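Local structure of galectin (Xenopus laevis, 3WUD) at residues T58-C63 with R76-P81; F48-D53 with F80-G85; A30-I35 with F52-D57. The protein binds beta-galactosides such as lactose through the carbohydrate-recognition domain of a proto-type galectin, and probably recognises galactose-bearing glycans of proteins such as laminin. All coordinates share one frame; numbering follows the deposited sequence.

All three contacts crowd one end of the galectin beta-sandwich, on the same side of its centre: contact 2 lies about 7 Å from both contact 1 and contact 3, and contacts 1 and 3 are about 9 Å apart, centre to centre. Each reaches the six-stranded sheet, where strands 34-37, 43-51, 60-67 and 70-77 are neighbours in that order. Contact 3 closes before contact 1 opens along the chain, while contact 2 shares Phe52 with contact 3 and Phe80 with contact 1. Salt bridges from Asp57 to Arg51 and Arg76 tie the three together, so that the loops packed at this end of the sandwich lead directly into the arginines of the lactose site.

Contact 1: T58-C63 with R76-P81. With GLC (alpha-D-glucopyranose), chain B.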
loop_
_atom_site.group_PDB
_atom_site.type_symbol
_atom_site.label_atom_id
_atom_site.label_comp_id
_atom_site.label_asym_id
_atom_site.label_seq_id
_atom_site.Cartn_x
_atom_site.Cartn_y
_atom_site.Cartn_z
ATOM N N THR A 58 -24.510 -12.889 9.668
ATOM C CA THR A 58 -24.260 -13.811 8.563
ATOM C C THR A 58 -24.487 -13.106 7.236
ATOM O O THR A 58 -25.601 -12.630 6.933
ATOM C CB THR A 58 -25.195 -15.056 8.627
ATOM O OG1 THR A 58 -24.841 -15.818 9.794
ATOM C CG2 THR A 58 -24.996 -15.950 7.320
ATOM N N ASN A 59 -23.422 -13.004 6.422
ATOM C CA ASN A 59 -23.490 -12.309 5.152
ATOM C C ASN A 59 -24.063 -10.912 5.202
ATOM O O ASN A 59 -24.966 -10.566 4.416
ATOM C CB ASN A 59 -24.185 -13.193 4.076
ATOM C CG ASN A 59 -23.468 -14.552 3.874
ATOM O OD1 ASN A 59 -22.375 -14.796 4.381
ATOM N ND2 ASN A 59 -24.103 -15.429 3.129
ATOM N N LYS A 60 -23.510 -10.097 6.141
ATOM C CA LYS A 60 -23.876 -8.686 6.194
ATOM C C LYS A 60 -22.578 -7.919 6.118
ATOM O O LYS A 60 -21.576 -8.380 6.596
ATOM C CB LYS A 60 -24.539 -8.315 7.524
ATOM C CG LYS A 60 -25.760 -9.179 7.904
ATOM C CD LYS A 60 -26.926 -8.797 7.049
ATOM C CE LYS A 60 -28.169 -9.633 7.408
ATOM N NZ LYS A 60 -28.106 -10.900 6.628
ATOM N N ILE A 61 -22.640 -6.699 5.630
ATOM C CA ILE A 61 -21.561 -5.784 5.781
ATOM C C ILE A 61 -21.905 -4.820 6.957
ATOM O O ILE A 61 -22.928 -4.084 6.891
ATOM C CB ILE A 61 -21.324 -4.940 4.544
ATOM C CG1 ILE A 61 -21.053 -5.828 3.315
ATOM C CG2 ILE A 61 -20.145 -4.018 4.802
ATOM C CD1 ILE A 61 -20.895 -5.033 2.054
ATOM N N ILE A 62 -21.032 -4.790 7.959
ATOM C CA ILE A 62 -21.243 -3.812 9.052
ATOM C C ILE A 62 -20.253 -2.704 8.760
ATOM O O ILE A 62 -19.092 -2.998 8.484
ATOM C CB ILE A 62 -20.904 -4.449 10.374
ATOM C CG1 ILE A 62 -22.053 -5.334 10.844
ATOM C CG2 ILE A 62 -20.660 -3.385 11.457
ATOM C CD1 ILE A 62 -22.724 -6.227 9.821
ATOM N N CYS A 63 -20.694 -1.443 8.695
ATOM C CA CYS A 63 -19.758 -0.311 8.639
ATOM C C CYS A 63 -19.904 0.534 9.901
ATOM O O CYS A 63 -20.983 0.637 10.516
ATOM C CB CYS A 63 -20.065 0.564 7.449
ATOM S SG CYS A 63 -19.711 -0.302 5.866
ATOM N N ARG A 76 -25.640 -1.150 8.808
ATOM C CA ARG A 76 -25.708 -2.521 8.346
ATOM C C ARG A 76 -26.234 -2.590 6.880
ATOM O O ARG A 76 -27.305 -2.041 6.541
ATOM C CB ARG A 76 -26.531 -3.402 9.296
ATOM C CG ARG A 76 -25.722 -4.326 10.201
ATOM C CD ARG A 76 -26.557 -5.144 11.227
ATOM N NE ARG A 76 -25.672 -5.773 12.248
ATOM C CZ ARG A 76 -25.103 -5.127 13.278
ATOM N NH1 ARG A 76 -25.393 -3.832 13.480
ATOM N NH2 ARG A 76 -24.293 -5.783 14.151
ATOM N N GLU A 77 -25.462 -3.241 5.999
ATOM C CA GLU A 77 -25.896 -3.470 4.622
ATOM C C GLU A 77 -26.129 -4.967 4.348
ATOM O O GLU A 77 -25.286 -5.730 4.673
ATOM C CB GLU A 77 -24.810 -2.923 3.679
ATOM C CG GLU A 77 -24.451 -1.478 3.919
ATOM C CD GLU A 77 -25.510 -0.502 3.463
ATOM O OE1 GLU A 77 -26.289 -0.798 2.513
ATOM O OE2 GLU A 77 -25.551 0.618 4.026
ATOM N N ASN A 78 -27.282 -5.343 3.768
ATOM C CA ASN A 78 -27.568 -6.684 3.278
ATOM C C ASN A 78 -26.813 -7.017 1.954
ATOM O O ASN A 78 -26.629 -8.150 1.632
ATOM C CB ASN A 78 -29.087 -7.000 3.070
ATOM C CG ASN A 78 -29.881 -6.953 4.356
ATOM O OD1 ASN A 78 -29.313 -6.861 5.441
ATOM N ND2 ASN A 78 -31.213 -7.027 4.259
ATOM N N VAL A 79 -26.294 -6.046 1.223
ATOM C CA VAL A 79 -25.546 -6.430 0.018
ATOM C C VAL A 79 -24.318 -7.220 0.435
ATOM O O VAL A 79 -23.670 -6.882 1.425
ATOM C CB VAL A 79 -25.136 -5.212 -0.797
ATOM C CG1 VAL A 79 -24.113 -4.394 -0.083
ATOM C CG2 VAL A 79 -24.543 -5.650 -2.129
ATOM N N PHE A 80 -23.982 -8.261 -0.326
ATOM C CA PHE A 80 -22.869 -9.136 0.057
ATOM C C PHE A 80 -22.362 -9.969 -1.104
ATOM O O PHE A 80 -22.612 -11.182 -1.164
ATOM C CB PHE A 80 -23.315 -10.055 1.192
ATOM C CG PHE A 80 -22.186 -10.600 2.028
ATOM C CD1 PHE A 80 -21.661 -9.850 3.066
ATOM C CD2 PHE A 80 -21.668 -11.887 1.853
ATOM C CE1 PHE A 80 -20.629 -10.345 3.863
ATOM C CE2 PHE A 80 -20.590 -12.360 2.602
ATOM C CZ PHE A 80 -20.065 -11.570 3.641
ATOM N N PRO A 81 -21.619 -9.357 -1.991
ATOM C CA PRO A 81 -21.050 -10.092 -3.139
ATOM C C PRO A 81 -19.738 -10.803 -2.845
ATOM O O PRO A 81 -18.846 -10.834 -3.715
ATOM C CB PRO A 81 -20.734 -8.966 -4.083
ATOM C CG PRO A 81 -20.336 -7.873 -3.178
ATOM C CD PRO A 81 -21.285 -7.936 -2.032
HETATM C C1 GLC B . -22.538 -5.197 19.121
HETATM C C2 GLC B . -22.506 -5.560 17.653
HETATM C C3 GLC B . -21.166 -5.837 17.044
HETATM C C4 GLC B . -19.984 -5.192 17.803
HETATM C C5 GLC B . -20.052 -5.404 19.315
HETATM C C6 GLC B . -19.134 -4.485 20.054
HETATM O O1 GLC B . -23.666 -5.680 19.806
HETATM O O2 GLC B . -23.474 -6.481 17.197
HETATM O O3 GLC B . -21.273 -5.428 15.675
HETATM O O4 GLC B . -18.865 -5.836 17.307
HETATM O O5 GLC B . -21.321 -5.135 19.838
HETATM O O6 GLC B . -19.283 -4.835 21.428
#
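The edge hairpin of the sugar-binding sheet, strands 60-67 and 70-77, is joined here where Ile61 and Ile62 meet Glu77 and Arg76. Ile61 and Glu77 form an antiparallel hydrogen-bonded pair: Ile61 N donates to Glu77 O at 3.0 Å and Glu77 N to Ile61 O at 2.8 Å, the second bond almost straight at 176°. Ile62 and Arg76 make the adjoining non-hydrogen-bonded pair, with side chains on the sugar-binding face. These run alongside each other, Ile62 CD1 lying 3.6 Å from Arg76 CG while Ile62 CG1 rests over one face of the guanidinium. The arginine is extended from CG to NE, which carries its head out to the glucose, where NH2 makes a weak bond to O2 of GLC; its stronger partners are Glu74 and Asp57. On the opposite face of the sheet, Ile61 turns inward, and its CD1 comes within 3.9 Å of Val79 CG1 and 3.4 Å of Val79 O, a carbonyl buried here without a polar partner in the model.

Beyond the paired strands Phe80 returns to cover Asn59. With CG anti to the backbone N (chi1 -157°), the ring lies beneath the loop so that Asn59 CA sits 3.5 Å from the Phe80 ring centroid, practically on the ring normal, a CH-pi contact. The Asn59 amide lies above the CD2-CE2 side of the ring, OD1 nearest CE2, its plane only 16° from that of the ring. Asn59 and Lys60 both face Arg51 on the neighbouring strand, the geometry of a G1 beta bulge. Such an edge hairpin, presenting an arginine to the second sugar while its other face packs into the core, is typical of the galectin carbohydrate-recognition domain.

Contact 2: F48-D53 with F80-G85; sequences FNPRFD and FPFQQG. With GAL (beta-D-galactopyranose), chain C; GLC (alpha-D-glucopyranose), chain B.
Phe52 is held between Phe80 on one face of its ring and Gln84 on the other. The Phe80 ring stands at 88° to it, centroids 5.2 Å apart, in an offset edge-to-face pair in which Phe80 supplies the edge: its CZ lies over the Phe52 face, offset toward the rim, while CE2 comes to 3.5 Å from Phe52 CE1. From the opposite side Gln84 slides past antiparallel to the phenylalanine, and its CG lies 3.6 Å from the Phe52 ring centroid, nearly on the normal, as a CH-pi contact. The Gln84 amide follows at 20° to the ring plane, and its NE2 is hydrogen-bonded to Ala30 O, which would keep the chain stretched across the aromatic face.

Deeper in the sandwich, Phe82 points at strand 43-51. Pro50 CG approaches Phe82 CE2 to 3.7 Å in an off-centre, oblique CH-pi contact, while Phe48, with CG anti to its backbone N (chi1 176°), meets Phe82 tip to tip through the two CZ atoms.

The other side of the same strand faces the sugar. Arg51 NE gives a 2.8 Å hydrogen bond to Asn49 OD1; OD1 lies in the guanidinium plane, whereas NE sits well above the plane of the Asn49 carbonyl. Asp57 takes a salt bridge from NH1, and the head thus steadied donates from NH1 to GLC O3 at 2.8 Å and from NH2 to GAL O4 at 3.0 Å. A strand that turns Phe48 and Pro50 to an aromatic-lined interior and an Asn-Arg pair to the sugar is characteristic of the galectin lactose site.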
loop_
_atom_site.group_PDB
_atom_site.type_symbol
_atom_site.label_atom_id
_atom_site.label_comp_id
_atom_site.label_asym_id
_atom_site.label_seq_id
_atom_site.Cartn_x
_atom_site.Cartn_y
_atom_site.Cartn_z
ATOM N N PHE A 48 -15.025 -0.901 7.390
ATOM C CA PHE A 48 -15.799 -1.644 6.415
ATOM C C PHE A 48 -15.591 -3.123 6.700
ATOM O O PHE A 48 -14.482 -3.639 6.562
ATOM C CB PHE A 48 -15.274 -1.310 5.020
ATOM C CG PHE A 48 -15.914 -2.086 3.925
ATOM C CD1 PHE A 48 -17.138 -1.679 3.405
ATOM C CD2 PHE A 48 -15.299 -3.215 3.394
ATOM C CE1 PHE A 48 -17.736 -2.378 2.372
ATOM C CE2 PHE A 48 -15.901 -3.958 2.364
ATOM C CZ PHE A 48 -17.142 -3.533 1.887
ATOM N N ASN A 49 -16.595 -3.780 7.275
ATOM C CA ASN A 49 -16.452 -5.103 7.844
ATOM C C ASN A 49 -17.508 -6.194 7.363
ATOM O O ASN A 49 -18.509 -6.408 8.031
ATOM C CB ASN A 49 -16.551 -4.944 9.372
ATOM C CG ASN A 49 -16.256 -6.217 10.167
ATOM O OD1 ASN A 49 -16.778 -6.354 11.263
ATOM N ND2 ASN A 49 -15.420 -7.102 9.666
ATOM N N PRO A 50 -17.224 -6.840 6.193
ATOM C CA PRO A 50 -18.039 -7.909 5.697
ATOM C C PRO A 50 -17.860 -9.068 6.674
ATOM O O PRO A 50 -16.778 -9.380 7.056
ATOM C CB PRO A 50 -17.429 -8.211 4.311
ATOM C CG PRO A 50 -16.894 -6.891 3.886
ATOM C CD PRO A 50 -16.221 -6.467 5.184
ATOM N N ARG A 51 -18.977 -9.622 7.103
ATOM C CA ARG A 51 -19.041 -10.631 8.060
ATOM C C ARG A 51 -19.767 -11.845 7.451
ATOM O O ARG A 51 -20.991 -11.754 7.125
ATOM C CB ARG A 51 -19.853 -10.184 9.273
ATOM C CG ARG A 51 -19.192 -9.031 10.005
ATOM C CD ARG A 51 -19.908 -8.643 11.296
ATOM N NE ARG A 51 -19.191 -7.560 11.995
ATOM C CZ ARG A 51 -19.692 -6.906 13.056
ATOM N NH1 ARG A 51 -20.851 -7.264 13.560
ATOM N NH2 ARG A 51 -18.993 -5.946 13.657
ATOM N N PHE A 52 -19.023 -12.940 7.355
ATOM C CA PHE A 52 -19.556 -14.249 6.928
ATOM C C PHE A 52 -20.281 -14.904 8.085
ATOM O O PHE A 52 -21.425 -15.331 7.936
ATOM C CB PHE A 52 -18.419 -15.166 6.468
ATOM C CG PHE A 52 -17.731 -14.705 5.227
ATOM C CD1 PHE A 52 -18.304 -14.911 3.996
ATOM C CD2 PHE A 52 -16.502 -14.075 5.305
ATOM C CE1 PHE A 52 -17.721 -14.424 2.826
ATOM C CE2 PHE A 52 -15.890 -13.604 4.140
ATOM C CZ PHE A 52 -16.494 -13.770 2.914
ATOM N N ASP A 53 -19.579 -15.046 9.202
ATOM C CA ASP A 53 -20.198 -15.334 10.503
ATOM C C ASP A 53 -19.442 -14.745 11.647
ATOM O O ASP A 53 -18.480 -15.352 12.158
ATOM C CB ASP A 53 -20.298 -16.840 10.747
ATOM C CG ASP A 53 -20.886 -17.165 12.122
ATOM O OD1 ASP A 53 -21.706 -16.365 12.644
ATOM O OD2 ASP A 53 -20.506 -18.237 12.678
ATOM N N PHE A 80 -23.982 -8.261 -0.326
ATOM C CA PHE A 80 -22.869 -9.136 0.057
ATOM C C PHE A 80 -22.362 -9.969 -1.104
ATOM O O PHE A 80 -22.612 -11.182 -1.164
ATOM C CB PHE A 80 -23.315 -10.055 1.192
ATOM C CG PHE A 80 -22.186 -10.600 2.028
ATOM C CD1 PHE A 80 -21.661 -9.850 3.066
ATOM C CD2 PHE A 80 -21.668 -11.887 1.853
ATOM C CE1 PHE A 80 -20.629 -10.345 3.863
ATOM C CE2 PHE A 80 -20.590 -12.360 2.602
ATOM C CZ PHE A 80 -20.065 -11.570 3.641
ATOM N N PRO A 81 -21.619 -9.357 -1.991
ATOM C CA PRO A 81 -21.050 -10.092 -3.139
ATOM C C PRO A 81 -19.738 -10.803 -2.845
ATOM O O PRO A 81 -18.846 -10.834 -3.715
ATOM C CB PRO A 81 -20.734 -8.966 -4.083
ATOM C CG PRO A 81 -20.336 -7.873 -3.178
ATOM C CD PRO A 81 -21.285 -7.936 -2.032
ATOM N N PHE A 82 -19.532 -11.266 -1.630
ATOM C CA PHE A 82 -18.250 -11.842 -1.279
ATOM C C PHE A 82 -18.353 -13.367 -1.138
ATOM O O PHE A 82 -19.412 -13.866 -0.868
ATOM C CB PHE A 82 -17.685 -11.186 0.015
ATOM C CG PHE A 82 -17.708 -9.689 -0.004
ATOM C CD1 PHE A 82 -16.709 -8.990 -0.646
ATOM C CD2 PHE A 82 -18.689 -8.969 0.705
ATOM C CE1 PHE A 82 -16.751 -7.630 -0.682
ATOM C CE2 PHE A 82 -18.702 -7.604 0.708
ATOM C CZ PHE A 82 -17.723 -6.948 0.023
ATOM N N GLN A 83 -17.257 -14.076 -1.460
ATOM C CA GLN A 83 -17.095 -15.502 -1.192
ATOM C C GLN A 83 -15.781 -15.750 -0.494
ATOM O O GLN A 83 -14.759 -15.128 -0.777
ATOM C CB GLN A 83 -17.084 -16.318 -2.509
ATOM C CG GLN A 83 -17.900 -15.669 -3.617
ATOM C CD GLN A 83 -18.110 -16.540 -4.855
ATOM O OE1 GLN A 83 -17.204 -17.249 -5.315
ATOM N NE2 GLN A 83 -19.316 -16.461 -5.418
ATOM N N GLN A 84 -15.800 -16.720 0.402
ATOM C CA GLN A 84 -14.614 -17.178 1.071
ATOM C C GLN A 84 -13.781 -17.933 0.058
ATOM O O GLN A 84 -14.339 -18.561 -0.844
ATOM C CB GLN A 84 -14.978 -18.134 2.220
ATOM C CG GLN A 84 -15.719 -17.480 3.376
ATOM C CD GLN A 84 -16.512 -18.489 4.182
ATOM O OE1 GLN A 84 -17.274 -19.254 3.601
ATOM N NE2 GLN A 84 -16.334 -18.514 5.500
ATOM N N GLY A 85 -12.467 -17.817 0.166
ATOM C CA GLY A 85 -11.569 -18.431 -0.812
ATOM C C GLY A 85 -11.604 -17.859 -2.220
ATOM O O GLY A 85 -11.485 -18.608 -3.219
HETATM C C1 GAL C . -17.842 -4.872 16.930
HETATM C C2 GAL C . -16.567 -5.596 16.523
HETATM C C3 GAL C . -15.466 -4.664 16.019
HETATM C C4 GAL C . -16.075 -3.713 14.979
HETATM C C5 GAL C . -17.345 -3.066 15.552
HETATM C C6 GAL C . -18.060 -2.110 14.623
HETATM O O2 GAL C . -16.035 -6.290 17.645
HETATM O O3 GAL C . -14.371 -5.434 15.557
HETATM O O4 GAL C . -16.406 -4.438 13.787
HETATM O O5 GAL C . -18.345 -4.025 15.916
HETATM O O6 GAL C . -19.216 -1.520 15.186
HETATM C C1 GLC B . -22.538 -5.197 19.121
HETATM C C2 GLC B . -22.506 -5.560 17.653
HETATM C C3 GLC B . -21.166 -5.837 17.044
HETATM C C4 GLC B . -19.984 -5.192 17.803
HETATM C C5 GLC B . -20.052 -5.404 19.315
HETATM C C6 GLC B . -19.134 -4.485 20.054
HETATM O O1 GLC B . -23.666 -5.680 19.806
HETATM O O2 GLC B . -23.474 -6.481 17.197
HETATM O O3 GLC B . -21.273 -5.428 15.675
HETATM O O4 GLC B . -18.865 -5.836 17.307
HETATM O O5 GLC B . -21.321 -5.135 19.838
HETATM O O6 GLC B . -19.283 -4.835 21.428
#

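Contact 3: A30-I35 with F52-D57. With GLC (alpha-D-glucopyranose), chain B; GAL (beta-D-galactopyranose), chain C; SO4 (sulfate ion), chain D.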
loop_
_atom_site.group_PDB
_atom_site.type_symbol
_atom_site.label_atom_id
_atom_site.label_comp_id
_atom_site.label_asym_id
_atom_site.label_seq_id
_atom_site.Cartn_x
_atom_site.Cartn_y
_atom_site.Cartn_z
ATOM N N ALA A 30 -12.450 -17.641 6.304
ATOM C CA ALA A 30 -12.641 -16.306 6.877
ATOM C C ALA A 30 -14.021 -16.198 7.523
ATOM O O ALA A 30 -15.020 -16.509 6.910
ATOM C CB ALA A 30 -12.499 -15.266 5.765
ATOM N N LYS A 31 -14.054 -15.733 8.766
ATOM C CA LYS A 31 -15.324 -15.424 9.430
ATOM C C LYS A 31 -15.723 -13.999 9.149
ATOM O O LYS A 31 -16.910 -13.717 9.150
ATOM C CB LYS A 31 -15.223 -15.651 10.916
ATOM C CG LYS A 31 -15.169 -17.132 11.276
ATOM C CD LYS A 31 -14.247 -17.230 12.466
ATOM C CE LYS A 31 -15.042 -17.325 13.743
ATOM N NZ LYS A 31 -15.333 -18.786 14.025
ATOM N N SER A 32 -14.731 -13.109 8.905
ATOM C CA SER A 32 -14.975 -11.700 8.520
ATOM C C SER A 32 -13.628 -11.092 8.021
ATOM O O SER A 32 -12.557 -11.714 8.190
ATOM C CB SER A 32 -15.482 -10.867 9.723
ATOM O OG SER A 32 -14.513 -10.844 10.710
ATOM N N PHE A 33 -13.673 -9.966 7.414
ATOM C CA PHE A 33 -12.442 -9.192 7.158
ATOM C C PHE A 33 -12.811 -7.680 7.286
ATOM O O PHE A 33 -14.004 -7.324 7.275
ATOM C CB PHE A 33 -11.841 -9.529 5.774
ATOM C CG PHE A 33 -12.685 -9.120 4.582
ATOM C CD1 PHE A 33 -12.435 -7.916 3.917
ATOM C CD2 PHE A 33 -13.664 -9.965 4.052
ATOM C CE1 PHE A 33 -13.183 -7.535 2.832
ATOM C CE2 PHE A 33 -14.405 -9.604 2.936
ATOM C CZ PHE A 33 -14.163 -8.392 2.329
ATOM N N ALA A 34 -11.808 -6.804 7.472
ATOM C CA ALA A 34 -12.141 -5.387 7.669
ATOM C C ALA A 34 -11.118 -4.596 6.897
ATOM O O ALA A 34 -9.927 -4.980 6.861
ATOM C CB ALA A 34 -12.130 -5.010 9.159
ATOM N N ILE A 35 -11.593 -3.511 6.277
ATOM C CA ILE A 35 -10.718 -2.502 5.698
ATOM C C ILE A 35 -11.117 -1.155 6.359
ATOM O O ILE A 35 -12.296 -0.776 6.404
ATOM C CB ILE A 35 -10.970 -2.388 4.199
ATOM C CG1 ILE A 35 -10.679 -3.714 3.493
ATOM C CG2 ILE A 35 -10.186 -1.177 3.606
ATOM C CD1 ILE A 35 -11.456 -3.828 2.242
ATOM N N PHE A 52 -19.023 -12.940 7.355
ATOM C CA PHE A 52 -19.556 -14.249 6.928
ATOM C C PHE A 52 -20.281 -14.904 8.085
ATOM O O PHE A 52 -21.425 -15.331 7.936
ATOM C CB PHE A 52 -18.419 -15.166 6.468
ATOM C CG PHE A 52 -17.731 -14.705 5.227
ATOM C CD1 PHE A 52 -18.304 -14.911 3.996
ATOM C CD2 PHE A 52 -16.502 -14.075 5.305
ATOM C CE1 PHE A 52 -17.721 -14.424 2.826
ATOM C CE2 PHE A 52 -15.890 -13.604 4.140
ATOM C CZ PHE A 52 -16.494 -13.770 2.914
ATOM N N ASP A 53 -19.579 -15.046 9.202
ATOM C CA ASP A 53 -20.198 -15.334 10.503
ATOM C C ASP A 53 -19.442 -14.745 11.647
ATOM O O ASP A 53 -18.480 -15.352 12.158
ATOM C CB ASP A 53 -20.298 -16.840 10.747
ATOM C CG ASP A 53 -20.886 -17.165 12.122
ATOM O OD1 ASP A 53 -21.706 -16.365 12.644
ATOM O OD2 ASP A 53 -20.506 -18.237 12.678
ATOM N N HIS A 54 -19.901 -13.568 12.089
ATOM C CA HIS A 54 -19.140 -12.864 13.105
ATOM C C HIS A 54 -20.045 -11.971 13.866
ATOM O O HIS A 54 -20.913 -11.339 13.322
ATOM C CB HIS A 54 -17.965 -12.110 12.419
ATOM C CG HIS A 54 -17.135 -11.327 13.370
ATOM N ND1 HIS A 54 -16.449 -11.904 14.417
ATOM C CD2 HIS A 54 -16.859 -10.002 13.420
ATOM C CE1 HIS A 54 -15.830 -10.956 15.105
ATOM N NE2 HIS A 54 -16.030 -9.802 14.498
ATOM N N GLU A 55 -19.893 -11.971 15.177
ATOM C CA GLU A 55 -20.755 -11.170 16.072
ATOM C C GLU A 55 -22.234 -11.399 15.820
ATOM O O GLU A 55 -22.987 -10.477 15.943
ATOM C CB GLU A 55 -20.429 -9.654 15.966
ATOM C CG GLU A 55 -18.983 -9.295 16.232
ATOM C CD GLU A 55 -18.616 -9.231 17.715
ATOM O OE1 GLU A 55 -17.470 -8.827 18.032
ATOM O OE2 GLU A 55 -19.480 -9.513 18.557
ATOM N N GLY A 56 -22.648 -12.634 15.483
ATOM C CA GLY A 56 -24.054 -12.974 15.149
ATOM C C GLY A 56 -24.606 -12.540 13.784
ATOM O O GLY A 56 -25.818 -12.761 13.457
ATOM N N ASP A 57 -23.722 -11.969 12.949
ATOM C CA ASP A 57 -24.089 -11.468 11.626
ATOM C C ASP A 57 -23.608 -12.491 10.585
ATOM O O ASP A 57 -22.462 -12.986 10.724
ATOM C CB ASP A 57 -23.457 -10.103 11.347
ATOM C CG ASP A 57 -23.977 -9.051 12.258
ATOM O OD1 ASP A 57 -25.195 -8.998 12.492
ATOM O OD2 ASP A 57 -23.133 -8.321 12.797
HETATM C C1 GLC B . -22.538 -5.197 19.121
HETATM C C2 GLC B . -22.506 -5.560 17.653
HETATM C C3 GLC B . -21.166 -5.837 17.044
HETATM C C4 GLC B . -19.984 -5.192 17.803
HETATM C C5 GLC B . -20.052 -5.404 19.315
HETATM C C6 GLC B . -19.134 -4.485 20.054
HETATM O O1 GLC B . -23.666 -5.680 19.806
HETATM O O2 GLC B . -23.474 -6.481 17.197
HETATM O O3 GLC B . -21.273 -5.428 15.675
HETATM O O4 GLC B . -18.865 -5.836 17.307
HETATM O O5 GLC B . -21.321 -5.135 19.838
HETATM O O6 GLC B . -19.283 -4.835 21.428
HETATM C C1 GAL C . -17.842 -4.872 16.930
HETATM C C2 GAL C . -16.567 -5.596 16.523
HETATM C C3 GAL C . -15.466 -4.664 16.019
HETATM C C4 GAL C . -16.075 -3.713 14.979
HETATM C C5 GAL C . -17.345 -3.066 15.552
HETATM C C6 GAL C . -18.060 -2.110 14.623
HETATM O O2 GAL C . -16.035 -6.290 17.645
HETATM O O3 GAL C . -14.371 -5.434 15.557
HETATM O O4 GAL C . -16.406 -4.438 13.787
HETATM O O5 GAL C . -18.345 -4.025 15.916
HETATM O O6 GAL C . -19.216 -1.520 15.186
HETATM S S SO4 D . -17.703 -14.727 16.536
HETATM O O1 SO4 D . -18.737 -15.797 16.432
HETATM O O2 SO4 D . -18.391 -13.450 16.836
HETATM O O3 SO4 D . -16.696 -14.986 17.598
HETATM O O4 SO4 D . -16.860 -14.634 15.297
#
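Phe52 enters against the loop at Ala30 and Lys31, and its ring can be followed along one edge. CB lies 3.4 Å from Lys31 O; next, CG is 3.7 Å from Ala30 O; farther out CD2 reaches Ala30 O at 3.3 Å; CE2, near the tip, touches Ala30 CB at 4.1 Å. The ring meets Lys31 with its edge, whereas its CE2 itself comes to the edge of the Phe33 ring, nearest CD2. With CG anti to the carbonyl carbon (chi1 -66°), the side chain turns inward beneath the loop, and Ile26 of the second sheet also touches it.

The backbone secures this entry. Lys31 O accepts two hydrogen bonds, from Asp53 N at 3.0 Å on a lone pair in the carbonyl plane, and from Phe52 N at 2.9 Å, the latter donor 36° out of that plane. One carbonyl therefore grips two successive amides at the start of the 52-57 loop segment.

Past this grip, His54 lays its ring between Ser32 OG over one face, 3.7 Å from CD2, and Glu55 CG over the opposite face. His54 and Asp57 then close a type I' turn through a pair of backbone bonds. His54 ND1 donates to O4 of a sulfate, probably from the crystallisation liquor, and Glu55 N binds the same ion, which Lys31 CE also approaches.

On the sugar side, Glu55 OE1 accepts a 2.9 Å hydrogen bond from GAL O2. The chemistry implies a division of labour: the doubly accepting Lys31 carbonyl and the buried Phe52 edge hold the base of the loop, while Glu55 accepts from galactose and Asp57, through its salt bridges, probably helps to position Arg76 and Arg51, the latter a donor to both sugars.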